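Local coordinates for protein XRE family transcriptional regulator (PDB 6B8W) that probably acts as a DNA-binding transcription factor, of which this chain is the C-terminal cupin domain carrying a manganese site, at residues Leu24-Leu29 with Tyr77-Ser82; Ser47-Met52 with Thr60-Gln65. All coordinates share one frame; numbering follows the deposited sequence.

Interaction 1: residues Leu24-Leu29 with Tyr77-Ser82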
loop_
_atom_site.group_PDB
_atom_site.type_symbol
_atom_site.label_atom_id
_atom_site.label_comp_id
_atom_site.label_asym_id
_atom_site.label_seq_id
_atom_site.Cartn_x
_atom_site.Cartn_y
_atom_site.Cartn_z
ATOM N N LEU A 24 1.665 11.488 10.086
ATOM C CA LEU A 24 2.005 12.913 10.132
ATOM C C LEU A 24 1.013 13.615 11.058
ATOM O O LEU A 24 -0.214 13.558 10.855
ATOM C CB LEU A 24 1.964 13.458 8.688
ATOM C CG LEU A 24 2.616 14.760 8.265
ATOM C CD1 LEU A 24 4.117 14.782 8.581
ATOM C CD2 LEU A 24 2.382 14.980 6.763
ATOM N N ALA A 25 1.547 14.248 12.103
ATOM C CA ALA A 25 0.743 14.917 13.116
ATOM C C ALA A 25 0.083 16.178 12.578
ATOM O O ALA A 25 0.561 16.749 11.606
ATOM C CB ALA A 25 1.605 15.265 14.327
ATOM N N PRO A 26 -1.016 16.615 13.214
ATOM C CA PRO A 26 -1.676 17.837 12.772
ATOM C C PRO A 26 -0.700 19.003 12.698
ATOM O O PRO A 26 0.117 19.187 13.610
ATOM C CB PRO A 26 -2.711 18.092 13.874
ATOM C CG PRO A 26 -3.031 16.730 14.367
ATOM C CD PRO A 26 -1.737 15.994 14.340
ATOM N N GLY A 27 -0.741 19.720 11.586
ATOM C CA GLY A 27 0.101 20.896 11.378
ATOM C C GLY A 27 1.517 20.628 10.913
ATOM O O GLY A 27 2.245 21.570 10.612
ATOM N N ALA A 28 1.914 19.357 10.852
ATOM C CA ALA A 28 3.251 19.006 10.444
ATOM C C ALA A 28 3.453 19.145 8.925
ATOM O O ALA A 28 2.547 18.909 8.138
ATOM C CB ALA A 28 3.573 17.593 10.890
ATOM N N LEU A 29 4.662 19.547 8.565
ATOM C CA LEU A 29 5.105 19.725 7.197
ATOM C C LEU A 29 6.426 18.991 7.042
ATOM O O LEU A 29 7.366 19.234 7.815
ATOM C CB LEU A 29 5.334 21.194 6.901
ATOM C CG LEU A 29 6.011 21.540 5.570
ATOM C CD1 LEU A 29 5.147 21.192 4.374
ATOM C CD2 LEU A 29 6.385 23.030 5.547
ATOM N N TYR A 77 4.814 17.010 2.081
ATOM C CA TYR A 77 3.697 16.346 2.684
ATOM C C TYR A 77 3.247 17.243 3.821
ATOM O O TYR A 77 4.068 17.660 4.614
ATOM C CB TYR A 77 4.140 14.988 3.267
ATOM C CG TYR A 77 4.988 14.114 2.350
ATOM C CD1 TYR A 77 6.351 14.318 2.237
ATOM C CD2 TYR A 77 4.442 13.039 1.668
ATOM C CE1 TYR A 77 7.143 13.514 1.427
ATOM C CE2 TYR A 77 5.231 12.214 0.863
ATOM C CZ TYR A 77 6.578 12.461 0.742
ATOM O OH TYR A 77 7.394 11.659 -0.049
ATOM N N ARG A 78 1.951 17.490 3.927
ATOM C CA ARG A 78 1.456 18.373 4.963
ATOM C C ARG A 78 0.123 17.894 5.507
ATOM O O ARG A 78 -0.713 17.391 4.760
ATOM C CB ARG A 78 1.341 19.800 4.405
ATOM C CG ARG A 78 1.008 20.876 5.433
ATOM C CD ARG A 78 1.074 22.278 4.831
ATOM N NE ARG A 78 0.067 22.481 3.794
ATOM C CZ ARG A 78 -0.056 23.575 3.037
ATOM N NH1 ARG A 78 0.771 24.610 3.172
ATOM N NH2 ARG A 78 -1.044 23.650 2.150
ATOM N N ASN A 79 -0.049 18.057 6.822
ATOM C CA ASN A 79 -1.298 17.727 7.492
ATOM C C ASN A 79 -1.921 19.012 7.994
ATOM O O ASN A 79 -1.420 19.604 8.946
ATOM C CB ASN A 79 -1.057 16.795 8.672
ATOM C CG ASN A 79 -2.354 16.302 9.300
ATOM O OD1 ASN A 79 -3.433 16.757 8.932
ATOM N ND2 ASN A 79 -2.253 15.374 10.250
ATOM N N SER A 80 -2.981 19.461 7.326
ATOM C CA SER A 80 -3.729 20.658 7.738
ATOM C C SER A 80 -5.055 20.328 8.426
ATOM O O SER A 80 -5.852 21.234 8.677
ATOM C CB SER A 80 -3.957 21.593 6.566
ATOM O OG SER A 80 -2.744 22.161 6.170
ATOM N N SER A 81 -5.285 19.048 8.744
ATOM C CA SER A 81 -6.480 18.635 9.472
ATOM C C SER A 81 -6.158 18.676 10.975
ATOM O O SER A 81 -5.020 18.956 11.373
ATOM C CB SER A 81 -6.892 17.197 9.090
ATOM O OG SER A 81 -5.993 16.251 9.665
ATOM N N SER A 82 -7.137 18.344 11.801
ATOM C CA SER A 82 -6.964 18.340 13.260
ATOM C C SER A 82 -6.667 16.953 13.896
ATOM O O SER A 82 -6.747 16.805 15.111
ATOM C CB SER A 82 -8.194 18.955 13.903
ATOM O OG SER A 82 -9.328 18.193 13.531
#

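Interaction 2: residues Ser47-Met52 with Thr60-Gln65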
loop_
_atom_site.group_PDB
_atom_site.type_symbol
_atom_site.label_atom_id
_atom_site.label_comp_id
_atom_site.label_asym_id
_atom_site.label_seq_id
_atom_site.Cartn_x
_atom_site.Cartn_y
_atom_site.Cartn_z
ATOM N N SER A 47 -5.667 6.697 6.363
ATOM C CA SER A 47 -6.673 7.343 7.231
ATOM C C SER A 47 -6.330 8.827 7.400
ATOM O O SER A 47 -5.173 9.206 7.378
ATOM C CB SER A 47 -6.766 6.646 8.585
ATOM O OG SER A 47 -5.564 6.741 9.308
ATOM N N GLY A 48 -7.349 9.657 7.528
ATOM C CA GLY A 48 -7.144 11.093 7.660
ATOM C C GLY A 48 -7.169 11.771 6.306
ATOM O O GLY A 48 -7.738 11.241 5.364
ATOM N N GLU A 49 -6.544 12.944 6.234
ATOM C CA GLU A 49 -6.481 13.767 5.032
ATOM C C GLU A 49 -5.062 14.265 4.879
ATOM O O GLU A 49 -4.493 14.786 5.819
ATOM C CB GLU A 49 -7.357 15.000 5.172
ATOM C CG GLU A 49 -8.800 14.703 5.438
ATOM C CD GLU A 49 -9.636 15.953 5.523
ATOM O OE1 GLU A 49 -9.098 17.074 5.343
ATOM O OE2 GLU A 49 -10.845 15.785 5.747
ATOM N N LEU A 50 -4.498 14.084 3.698
ATOM C CA LEU A 50 -3.143 14.506 3.420
ATOM C C LEU A 50 -3.081 15.579 2.335
ATOM O O LEU A 50 -3.783 15.501 1.323
ATOM C CB LEU A 50 -2.338 13.296 2.932
ATOM C CG LEU A 50 -0.871 13.541 2.552
ATOM C CD1 LEU A 50 -0.073 13.896 3.789
ATOM C CD2 LEU A 50 -0.278 12.307 1.883
ATOM N N GLU A 51 -2.207 16.553 2.523
ATOM C CA GLU A 51 -1.927 17.514 1.483
ATOM C C GLU A 51 -0.559 17.145 0.881
ATOM O O GLU A 51 0.396 16.909 1.619
ATOM C CB GLU A 51 -1.912 18.930 2.046
ATOM C CG GLU A 51 -3.278 19.434 2.453
ATOM C CD GLU A 51 -3.224 20.785 3.163
ATOM O OE1 GLU A 51 -2.259 21.047 3.929
ATOM O OE2 GLU A 51 -4.195 21.571 3.006
ATOM N N MET A 52 -0.493 17.050 -0.446
ATOM C CA MET A 52 0.744 16.755 -1.172
ATOM C C MET A 52 1.067 17.919 -2.091
ATOM O O MET A 52 0.196 18.382 -2.838
ATOM C CB MET A 52 0.618 15.520 -2.074
ATOM C CG MET A 52 0.645 14.178 -1.379
ATOM S SD MET A 52 2.144 13.840 -0.457
ATOM C CE MET A 52 3.376 13.876 -1.758
ATOM N N THR A 60 -5.254 17.910 -2.029
ATOM C CA THR A 60 -5.696 17.151 -0.869
ATOM C C THR A 60 -6.087 15.744 -1.315
ATOM O O THR A 60 -6.757 15.576 -2.334
ATOM C CB THR A 60 -6.886 17.830 -0.176
ATOM O OG1 THR A 60 -6.507 19.161 0.184
ATOM C CG2 THR A 60 -7.297 17.078 1.068
ATOM N N LEU A 61 -5.597 14.756 -0.583
ATOM C CA LEU A 61 -5.896 13.338 -0.821
ATOM C C LEU A 61 -6.631 12.760 0.370
ATOM O O LEU A 61 -6.237 12.989 1.518
ATOM C CB LEU A 61 -4.612 12.574 -1.029
ATOM C CG LEU A 61 -3.811 12.936 -2.279
ATOM C CD1 LEU A 61 -2.472 12.230 -2.225
ATOM C CD2 LEU A 61 -4.545 12.562 -3.555
ATOM N N TYR A 62 -7.697 12.009 0.094
ATOM C CA TYR A 62 -8.514 11.373 1.119
ATOM C C TYR A 62 -8.207 9.853 1.124
ATOM O O TYR A 62 -7.512 9.366 0.217
ATOM C CB TYR A 62 -9.999 11.664 0.855
ATOM C CG TYR A 62 -10.318 13.132 0.981
ATOM C CD1 TYR A 62 -10.566 13.713 2.230
ATOM C CD2 TYR A 62 -10.318 13.955 -0.138
ATOM C CE1 TYR A 62 -10.817 15.069 2.344
ATOM C CE2 TYR A 62 -10.584 15.306 -0.033
ATOM C CZ TYR A 62 -10.830 15.854 1.201
ATOM O OH TYR A 62 -11.075 17.188 1.278
ATOM N N PRO A 63 -8.713 9.110 2.132
ATOM C CA PRO A 63 -8.432 7.668 2.231
ATOM C C PRO A 63 -8.638 6.889 0.947
ATOM O O PRO A 63 -9.646 7.052 0.281
ATOM C CB PRO A 63 -9.384 7.216 3.323
ATOM C CG PRO A 63 -9.392 8.427 4.227
ATOM C CD PRO A 63 -9.552 9.544 3.262
ATOM N N ASP A 64 -7.647 6.050 0.634
ATOM C CA ASP A 64 -7.589 5.215 -0.567
ATOM C C ASP A 64 -7.401 6.008 -1.870
ATOM O O ASP A 64 -7.450 5.435 -2.959
ATOM C CB ASP A 64 -8.730 4.177 -0.622
ATOM C CG ASP A 64 -8.461 2.959 0.277
ATOM O OD1 ASP A 64 -7.398 2.906 0.951
ATOM O OD2 ASP A 64 -9.309 2.038 0.288
ATOM N N GLN A 65 -7.113 7.309 -1.747
ATOM C CA GLN A 65 -6.781 8.100 -2.896
ATOM C C GLN A 65 -5.278 8.126 -2.932
ATOM O O GLN A 65 -4.634 8.066 -1.893
ATOM C CB GLN A 65 -7.338 9.518 -2.831
ATOM C CG GLN A 65 -8.868 9.546 -2.902
ATOM C CD GLN A 65 -9.416 10.957 -2.927
ATOM O OE1 GLN A 65 -8.709 11.913 -2.633
ATOM N NE2 GLN A 65 -10.669 11.088 -3.278
HETATM O O HOH W 1 -11.025 18.287 3.609
HETATM O O HOH W 2 -6.656 20.062 2.806
#

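Interaction 1: residues Leu24-Leu29 with Tyr77-Ser82
Asn-79 lies against the turn formed by Ala-25 to Ala-28, its ND2 on the carbonyl just before it, and is gripped at both ends of its amide. Its CG stands anti to the backbone N (chi1 -173°), which carries ND2 to the carbonyl of Leu-24, 2.8 Å from ND2 to Leu-24 O. The N-H comes from above that carbonyl plane, 38° out of it, and ND2 has a second acceptor in Arg-83 O. At the other end, OD1 takes two bonds from Ser-81: its backbone N closes an Asx turn, and its OG, 2.7 Å from Asn-79 OD1, lies in the carbonyl plane on a lone pair. With ND2 and OD1 both engaged, the rotation of this buried amide is fixed.

The backbone of Asn-79 is held too. Gly-27 N donates to Asn-79 O, and Asn-79 N to Ala-28 O at 3.0 Å. Pro-26 runs beside Asn-79 in the same direction, while its ring carbon CB meets Ser-81 O at 3.5 Å. On the inner side, Leu-24 lays CD2 against Tyr-77, 3.9 Å from Leu-24 CD2 to Tyr-77 CB; the tyrosine ring leads away and its OH is hydrogen-bonded to Glu-41. Leu-29 slants across Arg-78, with Leu-29 CD1 4.1 Å from Arg-78 CB.

Gly-27 has positive phi (82°), as the third residue of the type II turn. This turn leads from strand 17-24 of one cupin sheet to strand 29-31 of the other, and Asn-79 pins it to the end of strand 75-78, at one end of the cupin beta-barrel.

Interaction 2: residues Ser47-Met52 with Thr60-Gln65
Leu-50 and Leu-61 form an antiparallel hydrogen-bonded pair with two nearly straight bonds, 3.0 Å from Leu-50 N to Leu-61 O and 2.7 Å from Leu-61 N to Leu-50 O. Glu-51 and Thr-60 follow as the non-hydrogen-bonded pair, where Thr-60 CA also brings its hydrogen to Leu-50 O. Toward Ser-47 the strand pairing ends, and Gly-48 O instead sits close to the proline ring, 3.3 Å from Pro-63 CD. Gly-48 has backbone angles (91°/-157°) at which a CB would jam against the preceding carbonyl oxygen. Across from it the chain folds into a type II turn from Tyr-62 to Gln-65, and Gln-65 OE1 accepts from Tyr-62 N.

This is the beta hairpin of strands 50-54 and 57-61 in the cupin barrel, with 57-61 the outermost strand of its sheet within the chain. Leu-50 and Leu-61 share the face turned into the barrel, where both touch Val-45 of strand 40-47. Met-52 crosses Leu-61, its CG 3.8 Å from Leu-61 CD1.

On the other face, Glu-51 and Thr-60 lie side by side, and one water links Glu-51 OE2 with Thr-60 OG1; OE1 makes a salt bridge with Arg-78 and a hydrogen bond with Ser-80. Glu-49 runs beside Tyr-62, its CG and carboxyl group passing along the CD1-CE1 edge of the ring. The carboxylate is turned 72° from the ring plane, with Glu-49 OE2 3.5 Å from Tyr-62 CE1. A second water donates to Glu-49 OE1 and is hydrogen-bonded to Tyr-62 OH at 2.6 Å. The carboxylate of Asp-64, at the turn, is hydrogen-bonded to His-88 and Ser-21 of the second subunit.

How the interactions relate
Interactions 1 and 2, their centres about 11 Å apart, both reach one sheet, in which strands 75-78 and 50-54 are neighbours. Along the chain, 47-52 and 60-65 both fall between 24-29 and 77-82. Glu-51 of interaction 2 joins them: its OE1 lies 2.7 Å from Arg-78 NE in the salt bridge and 2.5 Å from Ser-80 OG in a probable hydrogen bond. On the inner side Met-52 SD meets the ring of Tyr-77 at CD2. Tyr-77 belongs, with Glu-41 and His-75, to the manganese site, with no manganese bound to this chain in the model; Met-52 lies beside two of these ligands, about 4 Å from His-75 between nearest side-chain atoms.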